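Local coordinates for ATP phosphoribosyltransferase (Methanobacterium thermoautotrophicum, PDB 2VD3), which probably catalyses the condensation of ATP with 5-phosphoribose 1-diphosphate, the step that opens histidine biosynthesis and is held back here by bound histidine, at residues I158-L161 with T166-R169; P123-N128 with D177-S182; E138-T143 with I152-L157; L68-Y73 with L89-A94. All coordinates share one frame; numbering follows the deposited sequence. Where two conformers were deposited one is given.

Contact 1: residues I158-L161 with T166-R169. With MG (magnesium ion), chain J.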
loop_
_atom_site.group_PDB
_atom_site.type_symbol
_atom_site.label_atom_id
_atom_site.label_comp_id
_atom_site.label_asym_id
_atom_site.label_seq_id
_atom_site.Cartn_x
_atom_site.Cartn_y
_atom_site.Cartn_z
ATOM N N ILE A 158 20.031 17.152 17.950
ATOM C CA ILE A 158 19.033 16.105 17.828
ATOM C C ILE A 158 19.512 14.859 18.545
ATOM O O ILE A 158 20.685 14.738 18.879
ATOM C CB ILE A 158 18.701 15.769 16.335
ATOM C CG1 ILE A 158 19.865 15.041 15.654
ATOM C CG2 ILE A 158 18.333 17.037 15.559
ATOM C CD1 ILE A 158 19.455 14.176 14.471
ATOM N N THR A 159 18.588 13.948 18.805
ATOM C CA THR A 159 18.948 12.594 19.170
ATOM C C THR A 159 18.549 11.748 17.983
ATOM O O THR A 159 17.713 12.162 17.176
ATOM C CB THR A 159 18.221 12.091 20.437
ATOM O OG1 THR A 159 16.831 11.903 20.156
ATOM C CG2 THR A 159 18.402 13.063 21.605
ATOM N N ASP A 160 19.148 10.573 17.863
ATOM C CA ASP A 160 18.792 9.679 16.778
ATOM C C ASP A 160 19.170 8.245 17.078
ATOM O O ASP A 160 20.120 7.978 17.823
ATOM C CB ASP A 160 19.443 10.132 15.468
ATOM C CG ASP A 160 18.712 9.616 14.256
ATOM O OD1 ASP A 160 19.255 9.724 13.145
ATOM O OD2 ASP A 160 17.586 9.098 14.416
ATOM N N LEU A 161 18.429 7.328 16.472
ATOM C CA LEU A 161 18.608 5.907 16.693
ATOM C C LEU A 161 19.222 5.267 15.441
ATOM O O LEU A 161 18.598 5.274 14.390
ATOM C CB LEU A 161 17.238 5.291 17.005
ATOM C CG LEU A 161 17.100 4.017 17.837
ATOM C CD1 LEU A 161 17.638 4.221 19.242
ATOM C CD2 LEU A 161 15.630 3.586 17.858
ATOM N N THR A 166 25.590 6.468 9.082
ATOM C CA THR A 166 25.342 6.855 7.687
ATOM C C THR A 166 24.178 7.844 7.465
ATOM O O THR A 166 24.353 8.868 6.804
ATOM C CB THR A 166 25.207 5.612 6.772
ATOM O OG1 THR A 166 24.196 4.727 7.286
ATOM C CG2 THR A 166 26.551 4.871 6.678
ATOM N N THR A 167 23.007 7.548 8.018
ATOM C CA THR A 167 21.874 8.487 7.986
ATOM C C THR A 167 22.202 9.825 8.684
ATOM O O THR A 167 21.556 10.856 8.435
ATOM C CB THR A 167 20.593 7.828 8.566
ATOM O OG1 THR A 167 20.034 6.955 7.579
ATOM C CG2 THR A 167 19.537 8.862 8.971
ATOM N N LEU A 168 23.213 9.807 9.549
ATOM C CA LEU A 168 23.653 11.025 10.207
ATOM C C LEU A 168 24.604 11.826 9.318
ATOM O O LEU A 168 24.443 13.043 9.192
ATOM C CB LEU A 168 24.278 10.721 11.571
ATOM C CG LEU A 168 23.296 10.473 12.718
ATOM C CD1 LEU A 168 22.580 9.127 12.592
ATOM C CD2 LEU A 168 24.036 10.563 14.029
ATOM N N ARG A 169 25.572 11.147 8.695
ATOM C CA ARG A 169 26.518 11.813 7.789
ATOM C C ARG A 169 25.793 12.392 6.570
ATOM O O ARG A 169 26.183 13.429 6.045
ATOM C CB ARG A 169 27.651 10.877 7.322
ATOM C CG ARG A 169 28.225 9.895 8.354
ATOM C CD ARG A 169 28.913 10.549 9.550
ATOM N NE ARG A 169 29.014 9.599 10.665
ATOM C CZ ARG A 169 29.218 9.918 11.947
ATOM N NH1 ARG A 169 29.355 11.187 12.327
ATOM N NH2 ARG A 169 29.284 8.956 12.862
HETATM MG MG MG J . 16.004 7.756 13.668
#
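D160 and L168 carry most of the contact between this strand and the short helix that follows it, a methyl set against a carboxylate oxygen. Their side chains run past one another in opposite directions, so that the CD1 methyl of L168 reaches the carboxylate oxygen OD1 of D160 at 3.4 Å. The CG2 methyl of T167 lies farther from the same oxygen, 4.3 Å from OD1 of D160. One carboxylate oxygen thus receives the hydrocarbon of the helix while the other does the polar work. Strand 157-162 lies within the second lobe of a two-lobed fold of the periplasmic-binding-protein class, parallel to strand 117-120 and antiparallel to strand 94-101. L168 also packs on V97 and A99 of that antiparallel neighbour and on V175, which brings helix 166-170 over the sheet. Metal coordination falls to OD2 of D160, 2.2 Å from the magnesium ion; OD1 of D160 stays 3.8 Å from it, so the carboxylate binds through one oxygen. With CG of D160 anti to the backbone N (chi1 -157°), OD2 also comes within 2.8 Å of N of L161, a weak, bent hydrogen bond of 134° at the hydrogen.

Contact 2: residues P123-N128 with D177-S182; sequences PGITEN and DTILES. With MG (magnesium ion), chain M.
I125 of helix 123-132 faces the strand with its CB directed at I179 and L180, and its two branches divide the work. From CB, the CG2 methyl leaves anti to the backbone N and meets the CG2 methyl of I179 at 3.6 Å, the closer of the two apolar touches. The longer branch goes another way: CG1 stands anti to the carbonyl carbon, and the extended second torsion carries CD1 out to CD2 of L180, 4.2 Å off, with the two side chains crossing at about a right angle. V77 and L96 add to the apolar surroundings of I125, and E78 of helix 73-79 accepts hydrogen bonds from the backbone N of G124 and of I125 near the start of helix 123-132. Two residues before I179 on the strand, D177 binds a magnesium ion through OD1 at 2.4 Å, while its OD2 is hydrogen-bonded to OH of Y129, in helix 123-132. Neighbouring residues of a regular strand point to opposite faces, yet I179 and L180 both turn toward the helix. Their backbones both pair with L96, and I179 has helix-like torsions (phi -86°, psi -40°): the geometry of a classic beta bulge, placed where a helix packs on the sheet of an alpha/beta domain.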
loop_
_atom_site.group_PDB
_atom_site.type_symbol
_atom_site.label_atom_id
_atom_site.label_comp_id
_atom_site.label_asym_id
_atom_site.label_seq_id
_atom_site.Cartn_x
_atom_site.Cartn_y
_atom_site.Cartn_z
ATOM N N PRO A 123 12.069 12.025 24.838
ATOM C CA PRO A 123 12.241 13.099 25.816
ATOM C C PRO A 123 12.593 12.598 27.213
ATOM O O PRO A 123 13.365 13.248 27.909
ATOM C CB PRO A 123 10.879 13.802 25.814
ATOM C CG PRO A 123 9.927 12.780 25.291
ATOM C CD PRO A 123 10.696 11.998 24.293
ATOM N N GLY A 124 12.052 11.449 27.611
ATOM C CA GLY A 124 12.352 10.875 28.925
ATOM C C GLY A 124 13.824 10.557 29.104
ATOM O O GLY A 124 14.477 11.056 30.023
ATOM N N ILE A 125 14.342 9.722 28.213
ATOM C CA ILE A 125 15.761 9.376 28.192
ATOM C C ILE A 125 16.612 10.635 28.034
ATOM O O ILE A 125 17.640 10.769 28.692
ATOM C CB ILE A 125 16.075 8.355 27.056
ATOM C CG1 ILE A 125 15.443 6.993 27.376
ATOM C CG2 ILE A 125 17.587 8.231 26.809
ATOM C CD1 ILE A 125 15.283 6.051 26.166
ATOM N N THR A 126 16.170 11.560 27.182
ATOM C CA THR A 126 16.948 12.762 26.905
ATOM C C THR A 126 16.971 13.736 28.096
ATOM O O THR A 126 18.041 14.238 28.443
ATOM C CB THR A 126 16.544 13.462 25.561
ATOM O OG1 THR A 126 16.574 12.511 24.483
ATOM C CG2 THR A 126 17.510 14.599 25.224
ATOM N N GLU A 127 15.814 13.989 28.718
ATOM C CA GLU A 127 15.780 14.812 29.935
ATOM C C GLU A 127 16.713 14.202 30.962
ATOM O O GLU A 127 17.538 14.895 31.551
ATOM C CB GLU A 127 14.371 14.940 30.532
ATOM C CG GLU A 127 13.356 15.733 29.687
ATOM C CD GLU A 127 13.546 17.257 29.715
ATOM O OE1 GLU A 127 14.525 17.759 30.320
ATOM O OE2 GLU A 127 12.692 17.957 29.119
ATOM N N ASN A 128 16.589 12.889 31.140
ATOM C CA ASN A 128 17.377 12.137 32.114
ATOM C C ASN A 128 18.886 12.185 31.872
ATOM O O ASN A 128 19.659 12.307 32.822
ATOM C CB ASN A 128 16.906 10.685 32.157
ATOM C CG ASN A 128 17.248 10.007 33.458
ATOM O OD1 ASN A 128 16.659 10.304 34.498
ATOM N ND2 ASN A 128 18.198 9.085 33.411
ATOM N N ASP A 177 27.832 12.391 21.277
ATOM C CA ASP A 177 27.751 11.460 22.409
ATOM C C ASP A 177 26.774 10.318 22.143
ATOM O O ASP A 177 25.888 10.426 21.288
ATOM C CB ASP A 177 27.363 12.174 23.703
ATOM C CG ASP A 177 27.885 11.463 24.939
ATOM O OD1 ASP A 177 28.404 10.328 24.820
ATOM O OD2 ASP A 177 27.778 12.044 26.039
ATOM N N THR A 178 26.969 9.215 22.865
ATOM C CA THR A 178 26.008 8.121 22.882
ATOM C C THR A 178 25.221 8.199 24.186
ATOM O O THR A 178 25.796 8.186 25.266
ATOM C CB THR A 178 26.686 6.735 22.719
ATOM O OG1 THR A 178 27.393 6.691 21.472
ATOM C CG2 THR A 178 25.650 5.618 22.728
ATOM N N ILE A 179 23.900 8.294 24.067
ATOM C CA ILE A 179 23.022 8.414 25.240
ATOM C C ILE A 179 22.650 7.051 25.815
ATOM O O ILE A 179 22.622 6.878 27.020
ATOM C CB ILE A 179 21.737 9.209 24.901
ATOM C CG1 ILE A 179 22.101 10.514 24.180
ATOM C CG2 ILE A 179 20.933 9.487 26.152
ATOM C CD1 ILE A 179 20.927 11.240 23.570
ATOM N N LEU A 180 22.383 6.083 24.944
ATOM C CA LEU A 180 21.862 4.786 25.366
ATOM C C LEU A 180 22.159 3.729 24.314
ATOM O O LEU A 180 22.013 3.977 23.109
ATOM C CB LEU A 180 20.342 4.867 25.598
ATOM C CG LEU A 180 19.586 3.613 26.054
ATOM C CD1 LEU A 180 19.183 3.698 27.530
ATOM C CD2 LEU A 180 18.372 3.407 25.187
ATOM N N GLU A 181 22.583 2.558 24.775
ATOM C CA GLU A 181 22.700 1.390 23.919
ATOM C C GLU A 181 21.419 0.586 24.059
ATOM O O GLU A 181 20.972 0.282 25.173
ATOM C CB GLU A 181 23.910 0.534 24.296
ATOM C CG GLU A 181 25.234 1.282 24.378
ATOM C CD GLU A 181 25.706 1.829 23.043
ATOM O OE1 GLU A 181 25.064 1.554 22.003
ATOM O OE2 GLU A 181 26.737 2.535 23.039
ATOM N N SER A 182 20.814 0.266 22.929
ATOM C CA SER A 182 19.557 -0.450 22.941
ATOM C C SER A 182 19.661 -1.797 22.247
ATOM O O SER A 182 20.402 -1.979 21.267
ATOM C CB SER A 182 18.459 0.379 22.292
ATOM O OG SER A 182 17.230 -0.288 22.403
HETATM MG MG MG M . 28.909 9.547 27.062
#

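Contact 3: residues E138-T143 with I152-L157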
loop_
_atom_site.group_PDB
_atom_site.type_symbol
_atom_site.label_atom_id
_atom_site.label_comp_id
_atom_site.label_asym_id
_atom_site.label_seq_id
_atom_site.Cartn_x
_atom_site.Cartn_y
_atom_site.Cartn_z
ATOM N N GLU A 138 17.030 22.726 26.466
ATOM C CA GLU A 138 15.613 22.481 26.236
ATOM C C GLU A 138 15.426 21.266 25.339
ATOM O O GLU A 138 16.224 21.017 24.426
ATOM C CB GLU A 138 14.918 23.705 25.627
ATOM C CG GLU A 138 15.327 25.058 26.225
ATOM C CD GLU A 138 15.237 25.106 27.745
ATOM O OE1 GLU A 138 14.174 24.742 28.301
ATOM O OE2 GLU A 138 16.234 25.520 28.379
ATOM N N VAL A 139 14.358 20.524 25.606
ATOM C CA VAL A 139 14.063 19.292 24.896
ATOM C C VAL A 139 12.738 19.437 24.166
ATOM O O VAL A 139 11.701 19.671 24.790
ATOM C CB VAL A 139 14.020 18.089 25.874
ATOM C CG1 VAL A 139 13.455 16.858 25.208
ATOM C CG2 VAL A 139 15.412 17.811 26.431
ATOM N N VAL A 140 12.782 19.305 22.846
ATOM C CA VAL A 140 11.579 19.389 22.024
ATOM C C VAL A 140 11.257 18.010 21.447
ATOM O O VAL A 140 12.070 17.405 20.739
ATOM C CB VAL A 140 11.701 20.461 20.893
ATOM C CG1 VAL A 140 10.441 20.487 20.030
ATOM C CG2 VAL A 140 11.941 21.841 21.487
ATOM N N GLU A 141 10.068 17.517 21.771
ATOM C CA GLU A 141 9.626 16.226 21.286
ATOM C C GLU A 141 9.042 16.362 19.885
ATOM O O GLU A 141 8.187 17.211 19.637
ATOM C CB GLU A 141 8.616 15.617 22.254
ATOM C CG GLU A 141 7.768 14.527 21.652
ATOM C CD GLU A 141 7.430 13.440 22.636
ATOM O OE1 GLU A 141 7.492 12.261 22.237
ATOM O OE2 GLU A 141 7.114 13.756 23.801
ATOM N N LEU A 142 9.523 15.531 18.966
ATOM C CA LEU A 142 8.991 15.514 17.619
ATOM C C LEU A 142 8.412 14.144 17.333
ATOM O O LEU A 142 8.738 13.168 18.009
ATOM C CB LEU A 142 10.060 15.886 16.578
ATOM C CG LEU A 142 10.728 17.266 16.637
ATOM C CD1 LEU A 142 11.589 17.485 15.398
ATOM C CD2 LEU A 142 9.725 18.397 16.791
ATOM N N THR A 143 7.542 14.089 16.340
ATOM C CA THR A 143 6.896 12.855 15.927
ATOM C C THR A 143 7.896 11.896 15.284
ATOM O O THR A 143 7.754 10.675 15.389
ATOM C CB THR A 143 5.750 13.174 14.936
ATOM O OG1 THR A 143 4.522 13.346 15.659
ATOM C CG2 THR A 143 5.594 12.080 13.928
ATOM N N ILE A 152 15.340 23.158 9.583
ATOM C CA ILE A 152 14.182 24.069 9.654
ATOM C C ILE A 152 14.198 25.030 10.859
ATOM O O ILE A 152 13.249 25.787 11.065
ATOM C CB ILE A 152 12.827 23.304 9.555
ATOM C CG1 ILE A 152 12.574 22.454 10.809
ATOM C CG2 ILE A 152 12.791 22.450 8.279
ATOM C CD1 ILE A 152 11.194 21.783 10.880
ATOM N N GLY A 153 15.268 24.990 11.651
ATOM C CA GLY A 153 15.454 25.925 12.768
ATOM C C GLY A 153 14.681 25.642 14.053
ATOM O O GLY A 153 14.512 26.539 14.878
ATOM N N VAL A 154 14.223 24.403 14.229
ATOM C CA VAL A 154 13.509 23.991 15.445
ATOM C C VAL A 154 14.477 23.662 16.563
ATOM O O VAL A 154 14.190 23.931 17.732
ATOM C CB VAL A 154 12.593 22.759 15.199
ATOM C CG1 VAL A 154 12.144 22.134 16.515
ATOM C CG2 VAL A 154 11.388 23.150 14.372
ATOM N N ALA A 155 15.621 23.086 16.199
ATOM C CA ALA A 155 16.602 22.617 17.177
ATOM C C ALA A 155 18.043 22.894 16.764
ATOM O O ALA A 155 18.353 22.986 15.576
ATOM C CB ALA A 155 16.415 21.126 17.422
ATOM N N ASP A 156 18.915 23.025 17.763
ATOM C CA ASP A 156 20.360 23.066 17.553
ATOM C C ASP A 156 20.907 21.643 17.467
ATOM O O ASP A 156 21.755 21.349 16.628
ATOM C CB ASP A 156 21.050 23.817 18.695
ATOM C CG ASP A 156 20.454 25.191 18.937
ATOM O OD1 ASP A 156 20.503 26.040 18.019
ATOM O OD2 ASP A 156 19.940 25.422 20.051
ATOM N N LEU A 157 20.412 20.767 18.339
ATOM C CA LEU A 157 20.853 19.373 18.401
ATOM C C LEU A 157 19.695 18.391 18.279
ATOM O O LEU A 157 18.528 18.737 18.481
ATOM C CB LEU A 157 21.594 19.099 19.708
ATOM C CG LEU A 157 22.759 20.000 20.105
ATOM C CD1 LEU A 157 22.992 19.912 21.596
ATOM C CD2 LEU A 157 24.001 19.611 19.339
#
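The backbone of V140 is hydrogen-bonded to I118 and T120 of the neighbouring strand, and its side chain faces V154, as does that of L142. The setting is a run of parallel strands in the alpha/beta fold: strand 117-120 lies between strands 138-141 and 157-162, so the chain leaving strand 138-141 must pass over the middle strand before it can enter the sheet again. This crossover is a loop without regular helix where V154 lies. The alternation of the strand separates the two faces of the sheet, V139 being turned to P123, E127 and L130 of helix 123-132 while V140 is turned to the loop. No hydrogen bond joins the two segments, and side-chain carbons alone make the contact. G153 precedes V154 with a positive phi of 79°, consistent with a turn in the loop just before V154. A neighbouring subunit completes the surroundings, with its E59 packed on V140 and its F60 on V154, while its R79 and D56 hydrogen-bond to the backbone of E141 and T143. The contact is thus part of a subunit interface. Within the chain, one methyl of V154 serves both partners: CG1, anti to the backbone N (chi1 166°), lies 4.2 Å from CG1 of V140. The same CG1 of V154 is 4.5 Å from CD2 of L142.

Contact 4: residues L68-Y73 with L89-A94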
loop_
_atom_site.group_PDB
_atom_site.type_symbol
_atom_site.label_atom_id
_atom_site.label_comp_id
_atom_site.label_asym_id
_atom_site.label_seq_id
_atom_site.Cartn_x
_atom_site.Cartn_y
_atom_site.Cartn_z
ATOM N N LEU A 68 4.390 -11.651 29.331
ATOM C CA LEU A 68 5.720 -11.465 28.772
ATOM C C LEU A 68 5.608 -10.572 27.550
ATOM O O LEU A 68 4.534 -10.464 26.940
ATOM C CB LEU A 68 6.339 -12.814 28.366
ATOM C CG LEU A 68 6.533 -13.928 29.408
ATOM C CD1 LEU A 68 6.571 -15.305 28.758
ATOM C CD2 LEU A 68 7.794 -13.706 30.187
ATOM N N GLY A 69 6.717 -9.924 27.196
ATOM C CA GLY A 69 6.771 -9.086 26.009
ATOM C C GLY A 69 8.124 -9.169 25.351
ATOM O O GLY A 69 9.105 -9.539 25.985
ATOM N N ILE A 70 8.169 -8.859 24.065
ATOM C CA ILE A 70 9.422 -8.763 23.339
ATOM C C ILE A 70 9.405 -7.360 22.795
ATOM O O ILE A 70 8.545 -7.031 21.988
ATOM C CB ILE A 70 9.475 -9.770 22.167
ATOM C CG1 ILE A 70 9.503 -11.215 22.694
ATOM C CG2 ILE A 70 10.673 -9.468 21.229
ATOM C CD1 ILE A 70 9.400 -12.281 21.598
ATOM N N THR A 71 10.315 -6.514 23.265
ATOM C CA THR A 71 10.391 -5.140 22.764
ATOM C C THR A 71 11.779 -4.544 22.974
ATOM O O THR A 71 12.664 -5.203 23.525
ATOM C CB THR A 71 9.247 -4.220 23.326
ATOM O OG1 THR A 71 9.250 -2.970 22.625
ATOM C CG2 THR A 71 9.383 -3.971 24.815
ATOM N N GLY A 72 11.961 -3.308 22.523
ATOM C CA GLY A 72 13.263 -2.660 22.552
ATOM C C GLY A 72 13.530 -2.054 23.904
ATOM O O GLY A 72 12.618 -1.553 24.546
ATOM N N TYR A 73 14.792 -2.106 24.331
ATOM C CA TYR A 73 15.228 -1.561 25.617
ATOM C C TYR A 73 14.975 -0.059 25.708
ATOM O O TYR A 73 14.590 0.442 26.760
ATOM C CB TYR A 73 16.710 -1.875 25.840
ATOM C CG TYR A 73 17.262 -1.422 27.175
ATOM C CD1 TYR A 73 16.791 -1.963 28.373
ATOM C CD2 TYR A 73 18.271 -0.466 27.239
ATOM C CE1 TYR A 73 17.309 -1.552 29.597
ATOM C CE2 TYR A 73 18.791 -0.044 28.461
ATOM C CZ TYR A 73 18.308 -0.594 29.631
ATOM O OH TYR A 73 18.816 -0.169 30.839
ATOM N N LEU A 89 17.961 -10.405 23.592
ATOM C CA LEU A 89 17.642 -11.233 22.422
ATOM C C LEU A 89 18.596 -11.096 21.236
ATOM O O LEU A 89 18.408 -11.744 20.205
ATOM C CB LEU A 89 16.184 -11.028 22.002
ATOM C CG LEU A 89 15.185 -11.388 23.101
ATOM C CD1 LEU A 89 13.773 -11.002 22.705
ATOM C CD2 LEU A 89 15.274 -12.861 23.483
ATOM N N LYS A 90 19.614 -10.250 21.398
ATOM C CA LYS A 90 20.759 -10.157 20.489
ATOM C C LYS A 90 20.449 -9.702 19.069
ATOM O O LYS A 90 21.240 -9.918 18.159
ATOM C CB LYS A 90 21.579 -11.458 20.488
ATOM C CG LYS A 90 22.597 -11.521 21.619
ATOM C CD LYS A 90 23.110 -12.934 21.873
ATOM C CE LYS A 90 24.140 -13.375 20.841
ATOM N NZ LYS A 90 24.254 -14.869 20.785
ATOM N N TYR A 91 19.309 -9.052 18.889
ATOM C CA TYR A 91 18.978 -8.437 17.609
ATOM C C TYR A 91 18.393 -7.047 17.846
ATOM O O TYR A 91 18.108 -6.666 18.990
ATOM C CB TYR A 91 18.025 -9.334 16.798
ATOM C CG TYR A 91 16.564 -9.298 17.224
ATOM C CD1 TYR A 91 16.101 -10.063 18.297
ATOM C CD2 TYR A 91 15.645 -8.496 16.545
ATOM C CE1 TYR A 91 14.753 -10.035 18.679
ATOM C CE2 TYR A 91 14.308 -8.452 16.916
ATOM C CZ TYR A 91 13.861 -9.222 17.979
ATOM O OH TYR A 91 12.532 -9.166 18.325
ATOM N N GLY A 92 18.227 -6.290 16.770
ATOM C CA GLY A 92 17.619 -4.964 16.856
ATOM C C GLY A 92 18.442 -4.005 17.682
ATOM O O GLY A 92 17.911 -3.208 18.436
ATOM N N ARG A 93 19.754 -4.095 17.538
ATOM C CA ARG A 93 20.660 -3.222 18.266
ATOM C C ARG A 93 20.818 -1.871 17.580
ATOM O O ARG A 93 20.864 -1.777 16.350
ATOM C CB ARG A 93 21.989 -3.920 18.520
ATOM C CG ARG A 93 21.761 -5.223 19.268
ATOM C CD ARG A 93 23.015 -5.828 19.816
ATOM N NE ARG A 93 22.659 -6.800 20.846
ATOM C CZ ARG A 93 23.521 -7.616 21.446
ATOM N NH1 ARG A 93 24.806 -7.596 21.119
ATOM N NH2 ARG A 93 23.096 -8.453 22.378
ATOM N N ALA A 94 20.851 -0.823 18.396
ATOM C CA ALA A 94 20.817 0.544 17.912
ATOM C C ALA A 94 21.245 1.454 19.030
ATOM O O ALA A 94 21.037 1.147 20.203
ATOM C CB ALA A 94 19.419 0.910 17.439
#
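I70 meets both L89 and Y91, joining strand 68-72 to the loop between strands 84-88 and 94-101. The strand belongs to the first lobe of the two-lobed binding-protein-like fold, parallel to strand 5-10 and antiparallel to the long strand 173-188, whereas the loop leads on to the second lobe, consistent with a connection at the hinge. At the start of the strand, L68 sends its side chain to I200 and L203 of helix 197-212, the helix on which L89 packs as well. I70 then carries the contact. Its CG2, anti to the backbone N while CG1 takes the place anti to the carbonyl carbon (chi1 -67°), lies 3.8 Å from CD1 of L89, the two side chains crossing at about a right angle. I7, A19 and V184 pack on I70 as well. T71 turns its CB away from the loop, and G72 occupies the N-cap position of helix 73-79. On the loop side, the backbone oxygen of L89 lies at the edge of the Y91 ring, in its plane. The phenol reaches back toward the strand and crosses I70 at about a right angle, its OH hydrogen-bonded to the backbone O of I15, and the same OH of Y91 lies 3.5 Å from the CG2 methyl of I70.

How the contacts relate
From the N terminus, contact 4 closes first, joining strand 68-72 to the loop that leads from the first lobe toward the second. Contact 2 opens next, at helix 123-132, and spans the 48 residues between its segments; contact 3 and then contact 1 close inside it, one after the other, so two are nested and none cross. Contact 3 brings the crossover loop against strand 138-141, and contact 1 sets helix 166-170 against strand 157-162. T126 of contact 2 touches T159 of contact 1, and P123 touches E141 of contact 3. When contact 2 closes on strand 173-188, S182 probably hydrogen-bonds to A94, linking back to contact 4.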